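Local coordinates for protein Kcn28 (Kitasatospora, PDB 6J32) that probably belongs to the glycosyltransferase-like proteins of the GT-B superfamily, built from two Rossmann-like halves, at residues L112-R117 with G179-L184; P126-S131 with D391-Q396. All coordinates share one frame; numbering follows the deposited sequence.

Overall arrangement
Both contacts lie at the N-terminal Rossmann-like half of a GT-B protein, about 14 Å apart between centres and each partly buried; contact 2 brings the C-terminal helix 385-394 back to it. Helix 115-122 of contact 1 is followed, after a short connection, by strand 127-131 of contact 2, and the two contacts meet where Q129 NE2 makes a weak hydrogen bond to V182 O and R117 packs on S127. They lie on opposite faces of strand 127-131. Contact 1 joins two helix-bearing segments through a methyl on an aromatic face and an arginine bonded to a carbonyl. Contact 2 is mainly aliphatic, with a glutamine amide oxygen beside a proline ring, and shades from buried isoleucines to an exposed helix flank.

Contact 1. Residues L112-R117 with G179-L184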
ATOM      1  N   LEU B 112     -15.599  -4.553  15.060  1.00 51.52           N
ATOM      2  CA  LEU B 112     -15.552  -3.605  13.955  1.00 50.64           C
ATOM      3  C   LEU B 112     -15.855  -4.241  12.605  1.00 46.23           C
ATOM      4  O   LEU B 112     -15.852  -3.534  11.595  1.00 45.40           O
ATOM      5  CB  LEU B 112     -14.180  -2.919  13.886  1.00 50.01           C
ATOM      6  CG  LEU B 112     -13.819  -1.920  14.989  1.00 50.45           C
ATOM      7  CD1 LEU B 112     -12.480  -1.268  14.693  1.00 49.61           C
ATOM      8  CD2 LEU B 112     -14.904  -0.864  15.152  1.00 49.84           C
ATOM      9  N   ALA B 113     -16.134  -5.539  12.559  1.00 43.26           N
ATOM     10  CA  ALA B 113     -16.434  -6.236  11.314  1.00 41.02           C
ATOM     11  C   ALA B 113     -17.875  -6.732  11.292  1.00 41.55           C
ATOM     12  O   ALA B 113     -18.170  -7.815  10.784  1.00 39.70           O
ATOM     13  CB  ALA B 113     -15.466  -7.390  11.087  1.00 41.30           C
ATOM     14  N   TYR B 114     -18.791  -5.927  11.827  1.00 44.60           N
ATOM     15  CA  TYR B 114     -20.210  -6.265  11.829  1.00 47.88           C
ATOM     16  C   TYR B 114     -20.831  -6.418  10.438  1.00 49.94           C
ATOM     17  O   TYR B 114     -21.895  -7.042  10.339  1.00 50.53           O
ATOM     18  CB  TYR B 114     -21.004  -5.233  12.639  1.00 48.79           C
ATOM     19  CG  TYR B 114     -20.801  -3.797  12.218  1.00 50.54           C
ATOM     20  CD1 TYR B 114     -21.615  -3.212  11.253  1.00 50.80           C
ATOM     21  CD2 TYR B 114     -19.808  -3.020  12.800  1.00 50.78           C
ATOM     22  CE1 TYR B 114     -21.436  -1.900  10.869  1.00 51.01           C
ATOM     23  CE2 TYR B 114     -19.618  -1.705  12.422  1.00 52.56           C
ATOM     24  CZ  TYR B 114     -20.436  -1.149  11.455  1.00 53.63           C
ATOM     25  OH  TYR B 114     -20.250   0.165  11.083  1.00 55.53           O
ATOM     26  N   PRO B 115     -20.249  -5.887   9.344  1.00 50.39           N
ATOM     27  CA  PRO B 115     -20.778  -6.263   8.019  1.00 49.09           C
ATOM     28  C   PRO B 115     -20.864  -7.762   7.808  1.00 49.08           C
ATOM     29  O   PRO B 115     -21.733  -8.228   7.058  1.00 51.23           O
ATOM     30  CB  PRO B 115     -19.782  -5.611   7.053  1.00 48.53           C
ATOM     31  CG  PRO B 115     -19.395  -4.381   7.746  1.00 50.04           C
ATOM     32  CD  PRO B 115     -19.318  -4.743   9.216  1.00 50.29           C
ATOM     33  N   ALA B 116     -20.006  -8.538   8.473  1.00 46.78           N
ATOM     34  CA  ALA B 116     -20.125  -9.989   8.419  1.00 44.61           C
ATOM     35  C   ALA B 116     -21.440 -10.464   9.015  1.00 45.75           C
ATOM     36  O   ALA B 116     -22.000 -11.465   8.557  1.00 45.71           O
ATOM     37  CB  ALA B 116     -18.954 -10.640   9.150  1.00 43.12           C
ATOM     38  N   ARG B 117     -21.944  -9.777  10.046  1.00 49.55           N
ATOM     39  CA  ARG B 117     -23.248 -10.144  10.588  1.00 52.82           C
ATOM     40  C   ARG B 117     -24.353  -9.869   9.578  1.00 55.80           C
ATOM     41  O   ARG B 117     -25.273 -10.679   9.419  1.00 59.51           O
ATOM     42  CB  ARG B 117     -23.524  -9.397  11.890  1.00 52.65           C
ATOM     43  CG  ARG B 117     -24.850  -9.800  12.500  1.00 54.12           C
ATOM     44  CD  ARG B 117     -25.317  -8.884  13.607  1.00 55.13           C
ATOM     45  NE  ARG B 117     -26.581  -9.371  14.153  1.00 57.32           N
ATOM     46  CZ  ARG B 117     -27.259  -8.787  15.133  1.00 58.63           C
ATOM     47  NH1 ARG B 117     -26.802  -7.675  15.695  1.00 58.60           N
ATOM     48  NH2 ARG B 117     -28.398  -9.321  15.554  1.00 59.70           N
ATOM     49  N   GLY B 179     -27.946   0.921  15.931  1.00 76.74           N
ATOM     50  CA  GLY B 179     -27.288   0.675  17.200  1.00 74.99           C
ATOM     51  C   GLY B 179     -27.359  -0.779  17.616  1.00 74.20           C
ATOM     52  O   GLY B 179     -26.373  -1.345  18.099  1.00 72.48           O
ATOM     53  N   ASP B 180     -28.535  -1.387  17.442  1.00 75.44           N
ATOM     54  CA  ASP B 180     -28.724  -2.775  17.849  1.00 77.38           C
ATOM     55  C   ASP B 180     -27.818  -3.698  17.048  1.00 77.82           C
ATOM     56  O   ASP B 180     -27.032  -4.464  17.615  1.00 80.88           O
ATOM     57  CB  ASP B 180     -30.191  -3.171  17.702  1.00 79.20           C
ATOM     58  CG  ASP B 180     -31.033  -2.722  18.884  1.00 80.98           C
ATOM     59  OD1 ASP B 180     -30.513  -1.971  19.738  1.00 81.14           O
ATOM     60  OD2 ASP B 180     -32.211  -3.126  18.962  1.00 82.28           O
ATOM     61  N   LEU B 181     -27.905  -3.636  15.726  1.00 75.31           N
ATOM     62  CA  LEU B 181     -26.836  -4.196  14.918  1.00 73.22           C
ATOM     63  C   LEU B 181     -25.596  -3.341  15.136  1.00 72.55           C
ATOM     64  O   LEU B 181     -25.646  -2.126  14.924  1.00 76.19           O
ATOM     65  CB  LEU B 181     -27.225  -4.230  13.443  1.00 71.83           C
ATOM     66  CG  LEU B 181     -26.184  -4.826  12.490  1.00 70.78           C
ATOM     67  CD1 LEU B 181     -26.816  -5.899  11.615  1.00 69.95           C
ATOM     68  CD2 LEU B 181     -25.543  -3.740  11.638  1.00 70.26           C
ATOM     69  N   VAL B 182     -24.505  -3.995  15.561  1.00 66.54           N
ATOM     70  CA  VAL B 182     -23.204  -3.470  15.998  1.00 62.70           C
ATOM     71  C   VAL B 182     -23.047  -3.800  17.480  1.00 65.95           C
ATOM     72  O   VAL B 182     -22.081  -4.458  17.877  1.00 67.92           O
ATOM     73  CB  VAL B 182     -22.985  -1.960  15.755  1.00 56.94           C
ATOM     74  CG1 VAL B 182     -21.779  -1.467  16.536  1.00 55.76           C
ATOM     75  CG2 VAL B 182     -22.750  -1.668  14.279  1.00 55.62           C
ATOM     76  N   ASN B 183     -23.992  -3.348  18.304  1.00 66.90           N
ATOM     77  CA  ASN B 183     -23.852  -3.428  19.753  1.00 67.29           C
ATOM     78  C   ASN B 183     -24.786  -4.431  20.420  1.00 66.53           C
ATOM     79  O   ASN B 183     -24.726  -4.584  21.643  1.00 67.29           O
ATOM     80  CB  ASN B 183     -24.061  -2.041  20.368  1.00 70.21           C
ATOM     81  CG  ASN B 183     -23.079  -1.024  19.830  1.00 71.67           C
ATOM     82  OD1 ASN B 183     -21.874  -1.268  19.801  1.00 71.34           O
ATOM     83  ND2 ASN B 183     -23.591   0.115  19.375  1.00 72.71           N
ATOM     84  N   LEU B 184     -25.641  -5.121  19.666  1.00 64.54           N
ATOM     85  CA  LEU B 184     -26.528  -6.151  20.213  1.00 62.87           C
ATOM     86  C   LEU B 184     -26.458  -7.396  19.332  1.00 61.65           C
ATOM     87  O   LEU B 184     -27.409  -7.722  18.613  1.00 62.83           O
ATOM     88  CB  LEU B 184     -27.962  -5.629  20.319  1.00 63.71           C
ATOM     89  CG  LEU B 184     -29.010  -6.419  21.105  1.00 65.06           C
ATOM     90  CD1 LEU B 184     -28.750  -6.316  22.597  1.00 64.80           C
ATOM     91  CD2 LEU B 184     -30.416  -5.935  20.771  1.00 64.56           C
TER
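Y114 holds CG between its own N and carbonyl carbon (chi1 54°), which turns the ring toward V182, while R117 swings CG opposite its N and runs extended along L181 toward L184. The V182 methyl CG2 sits squarely over the Y114 ring, 3.3 Å from the centroid and 3° off the normal, a CH-pi contact. P115 CD lies against the other face, toward the rim, so the ring is sandwiched. L181 adds its CD2 to Y114 CD1 at 4.0 Å, and its second methyl, CD1, comes within 3.9 Å of R117 CD. These segments belong to the Rossmann-like N-terminal half of the GT-B fold: 112-117 follows strand 106-110 and leads into helix 115-122, and 179-184 carries the short helix 180-183 ahead of strand 187-190. The polar link is R117 NH1 to L184 O, 3.0 Å long but bent, with 130° at the hydrogen. NH1 stands above the carbonyl plane of L184, and the oxygen is itself tilted from the guanidinium plane. D180 O lies at the guanidinium edge, 3.7 Å from NH1. Beyond the pair, A88 of helix 77-99 touches Y114, and Y109 of strand 106-110 packs against R117.

Contact 2. Residues P126-S131 with D391-Q396; sequences PSIQIS and DLIERQ
Strand 127-131 packs against the last turn of helix 385-394 and the residues that follow it, the backbones coming closest at P126 and Q396, whose CA atoms are 6.9 Å apart, and next at I128 and I393, at 7.7 Å. The side chain of I128 points toward the helix and does most of the touching through one methyl. With CG1 opposite the carbonyl carbon (chi1 -59°) and the chain then extended, CD1 is carried out to the facing segment. There it meets I393 CG1 at 4.0 Å and Q396 CG at 3.9 Å, a single methyl held between I393 and Q396, three residues on. I128 and I393 cross at a slant, each offering its longer branch. Q396 bends at chi2 (-65°), which folds its amide back over the strand's beginning, and OE1 comes to 3.7 Å from P126 CB. The proline ring and the glutamine chain lie alongside, running opposite ways, and this is contact without a hydrogen bond. The arrangement is a helix on a parallel sheet, as in the Rossmann-like halves of GT-B proteins, where the C-terminal helix crosses back to the N-terminal domain. On the helix's other flank, D391 and E394 form salt bridges to R34, and E394 also bonds H36. Within the sheet, strand 127-131 lies between strands 106-110 and 187-190, whose L108 and L189 both pack against I128 and I393.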
ATOM      1  N   PRO B 126     -25.638 -18.537  11.206  1.00 56.16           N
ATOM      2  CA  PRO B 126     -25.374 -18.019  12.555  1.00 53.99           C
ATOM      3  C   PRO B 126     -24.086 -17.209  12.587  1.00 52.51           C
ATOM      4  O   PRO B 126     -23.114 -17.517  11.893  1.00 52.24           O
ATOM      5  CB  PRO B 126     -25.268 -19.287  13.412  1.00 53.80           C
ATOM      6  CG  PRO B 126     -24.924 -20.376  12.451  1.00 54.98           C
ATOM      7  CD  PRO B 126     -25.597 -20.010  11.157  1.00 55.60           C
ATOM      8  N   SER B 127     -24.094 -16.149  13.391  1.00 51.28           N
ATOM      9  CA  SER B 127     -22.931 -15.291  13.544  1.00 50.50           C
ATOM     10  C   SER B 127     -22.616 -15.113  15.023  1.00 50.66           C
ATOM     11  O   SER B 127     -23.511 -15.120  15.872  1.00 50.30           O
ATOM     12  CB  SER B 127     -23.143 -13.922  12.887  1.00 48.75           C
ATOM     13  OG  SER B 127     -24.093 -13.158  13.601  1.00 48.38           O
ATOM     14  N   ILE B 128     -21.325 -14.970  15.322  1.00 49.31           N
ATOM     15  CA  ILE B 128     -20.839 -14.777  16.684  1.00 47.26           C
ATOM     16  C   ILE B 128     -19.870 -13.605  16.679  1.00 46.64           C
ATOM     17  O   ILE B 128     -18.895 -13.603  15.920  1.00 48.34           O
ATOM     18  CB  ILE B 128     -20.155 -16.035  17.240  1.00 45.72           C
ATOM     19  CG1 ILE B 128     -21.126 -17.218  17.242  1.00 44.35           C
ATOM     20  CG2 ILE B 128     -19.642 -15.773  18.644  1.00 46.38           C
ATOM     21  CD1 ILE B 128     -20.500 -18.518  17.689  1.00 44.42           C
ATOM     22  N   GLN B 129     -20.139 -12.612  17.516  1.00 45.77           N
ATOM     23  CA  GLN B 129     -19.250 -11.472  17.668  1.00 46.70           C
ATOM     24  C   GLN B 129     -18.088 -11.820  18.593  1.00 49.43           C
ATOM     25  O   GLN B 129     -18.273 -12.463  19.630  1.00 51.95           O
ATOM     26  CB  GLN B 129     -20.026 -10.282  18.222  1.00 47.06           C
ATOM     27  CG  GLN B 129     -19.227  -9.011  18.366  1.00 49.83           C
ATOM     28  CD  GLN B 129     -19.965  -7.977  19.191  1.00 49.98           C
ATOM     29  OE1 GLN B 129     -20.057  -8.099  20.411  1.00 50.13           O
ATOM     30  NE2 GLN B 129     -20.514  -6.967  18.527  1.00 49.12           N
ATOM     31  N   ILE B 130     -16.885 -11.396  18.205  1.00 46.26           N
ATOM     32  CA  ILE B 130     -15.671 -11.586  18.991  1.00 46.73           C
ATOM     33  C   ILE B 130     -15.224 -10.212  19.476  1.00 47.88           C
ATOM     34  O   ILE B 130     -14.672  -9.418  18.708  1.00 47.76           O
ATOM     35  CB  ILE B 130     -14.562 -12.275  18.187  1.00 46.51           C
ATOM     36  CG1 ILE B 130     -15.069 -13.567  17.541  1.00 47.61           C
ATOM     37  CG2 ILE B 130     -13.367 -12.567  19.081  1.00 44.87           C
ATOM     38  CD1 ILE B 130     -15.374 -14.678  18.538  1.00 46.42           C
ATOM     39  N   SER B 131     -15.447  -9.927  20.759  1.00 49.17           N
ATOM     40  CA  SER B 131     -15.089  -8.632  21.324  1.00 48.78           C
ATOM     41  C   SER B 131     -13.702  -8.710  21.943  1.00 48.55           C
ATOM     42  O   SER B 131     -13.504  -9.487  22.886  1.00 50.52           O
ATOM     43  CB  SER B 131     -16.099  -8.205  22.373  1.00 49.66           C
ATOM     44  OG  SER B 131     -15.745  -6.958  22.942  1.00 50.02           O
ATOM     45  N   ASP B 391     -15.341 -24.446  21.964  1.00 52.54           N
ATOM     46  CA  ASP B 391     -16.490 -25.325  22.173  1.00 54.78           C
ATOM     47  C   ASP B 391     -17.798 -24.600  21.893  1.00 53.57           C
ATOM     48  O   ASP B 391     -18.725 -25.175  21.310  1.00 54.65           O
ATOM     49  CB  ASP B 391     -16.496 -25.872  23.601  1.00 58.46           C
ATOM     50  CG  ASP B 391     -15.365 -26.843  23.865  1.00 62.02           C
ATOM     51  OD1 ASP B 391     -14.336 -26.786  23.159  1.00 64.06           O
ATOM     52  OD2 ASP B 391     -15.512 -27.679  24.777  1.00 64.18           O
ATOM     53  N   LEU B 392     -17.895 -23.335  22.298  1.00 52.18           N
ATOM     54  CA  LEU B 392     -19.121 -22.584  22.059  1.00 53.40           C
ATOM     55  C   LEU B 392     -19.335 -22.321  20.575  1.00 54.75           C
ATOM     56  O   LEU B 392     -20.477 -22.313  20.100  1.00 57.16           O
ATOM     57  CB  LEU B 392     -19.093 -21.276  22.850  1.00 51.37           C
ATOM     58  CG  LEU B 392     -19.329 -21.479  24.345  1.00 50.60           C
ATOM     59  CD1 LEU B 392     -19.107 -20.191  25.116  1.00 50.33           C
ATOM     60  CD2 LEU B 392     -20.741 -21.999  24.568  1.00 49.66           C
ATOM     61  N   ILE B 393     -18.251 -22.098  19.826  1.00 51.84           N
ATOM     62  CA  ILE B 393     -18.376 -21.883  18.388  1.00 48.92           C
ATOM     63  C   ILE B 393     -18.784 -23.174  17.688  1.00 49.89           C
ATOM     64  O   ILE B 393     -19.676 -23.176  16.829  1.00 51.07           O
ATOM     65  CB  ILE B 393     -17.058 -21.321  17.822  1.00 47.12           C
ATOM     66  CG1 ILE B 393     -16.833 -19.888  18.304  1.00 44.64           C
ATOM     67  CG2 ILE B 393     -17.064 -21.363  16.301  1.00 45.68           C
ATOM     68  CD1 ILE B 393     -15.393 -19.432  18.169  1.00 43.39           C
ATOM     69  N   GLU B 394     -18.162 -24.296  18.058  1.00 50.55           N
ATOM     70  CA  GLU B 394     -18.508 -25.582  17.461  1.00 54.65           C
ATOM     71  C   GLU B 394     -19.956 -25.975  17.715  1.00 58.03           C
ATOM     72  O   GLU B 394     -20.495 -26.819  16.991  1.00 57.31           O
ATOM     73  CB  GLU B 394     -17.571 -26.671  17.984  1.00 55.66           C
ATOM     74  CG  GLU B 394     -16.172 -26.592  17.397  1.00 56.52           C
ATOM     75  CD  GLU B 394     -15.305 -27.753  17.811  1.00 59.05           C
ATOM     76  OE1 GLU B 394     -15.486 -28.258  18.938  1.00 61.05           O
ATOM     77  OE2 GLU B 394     -14.441 -28.161  17.008  1.00 61.43           O
ATOM     78  N   ARG B 395     -20.594 -25.400  18.734  1.00 61.40           N
ATOM     79  CA  ARG B 395     -22.000 -25.691  18.978  1.00 65.61           C
ATOM     80  C   ARG B 395     -22.877 -25.206  17.831  1.00 66.25           C
ATOM     81  O   ARG B 395     -23.941 -25.782  17.577  1.00 67.03           O
ATOM     82  CB  ARG B 395     -22.444 -25.049  20.293  1.00 70.07           C
ATOM     83  CG  ARG B 395     -23.542 -25.805  21.008  1.00 74.39           C
ATOM     84  CD  ARG B 395     -22.997 -27.075  21.642  1.00 78.73           C
ATOM     85  NE  ARG B 395     -24.054 -28.049  21.895  1.00 82.92           N
ATOM     86  CZ  ARG B 395     -24.331 -29.075  21.097  1.00 85.94           C
ATOM     87  NH1 ARG B 395     -23.627 -29.268  19.988  1.00 86.48           N
ATOM     88  NH2 ARG B 395     -25.314 -29.909  21.407  1.00 88.20           N
ATOM     89  N   GLN B 396     -22.450 -24.162  17.124  1.00 66.02           N
ATOM     90  CA  GLN B 396     -23.215 -23.599  16.021  1.00 64.65           C
ATOM     91  C   GLN B 396     -22.977 -24.312  14.698  1.00 64.39           C
ATOM     92  O   GLN B 396     -23.539 -23.902  13.677  1.00 65.57           O
ATOM     93  CB  GLN B 396     -22.887 -22.112  15.867  1.00 62.50           C
ATOM     94  CG  GLN B 396     -23.229 -21.293  17.096  1.00 61.38           C
ATOM     95  CD  GLN B 396     -24.716 -21.246  17.374  1.00 61.70           C
ATOM     96  OE1 GLN B 396     -25.537 -21.394  16.465  1.00 61.84           O
ATOM     97  NE2 GLN B 396     -25.072 -21.050  18.640  1.00 60.85           N
TER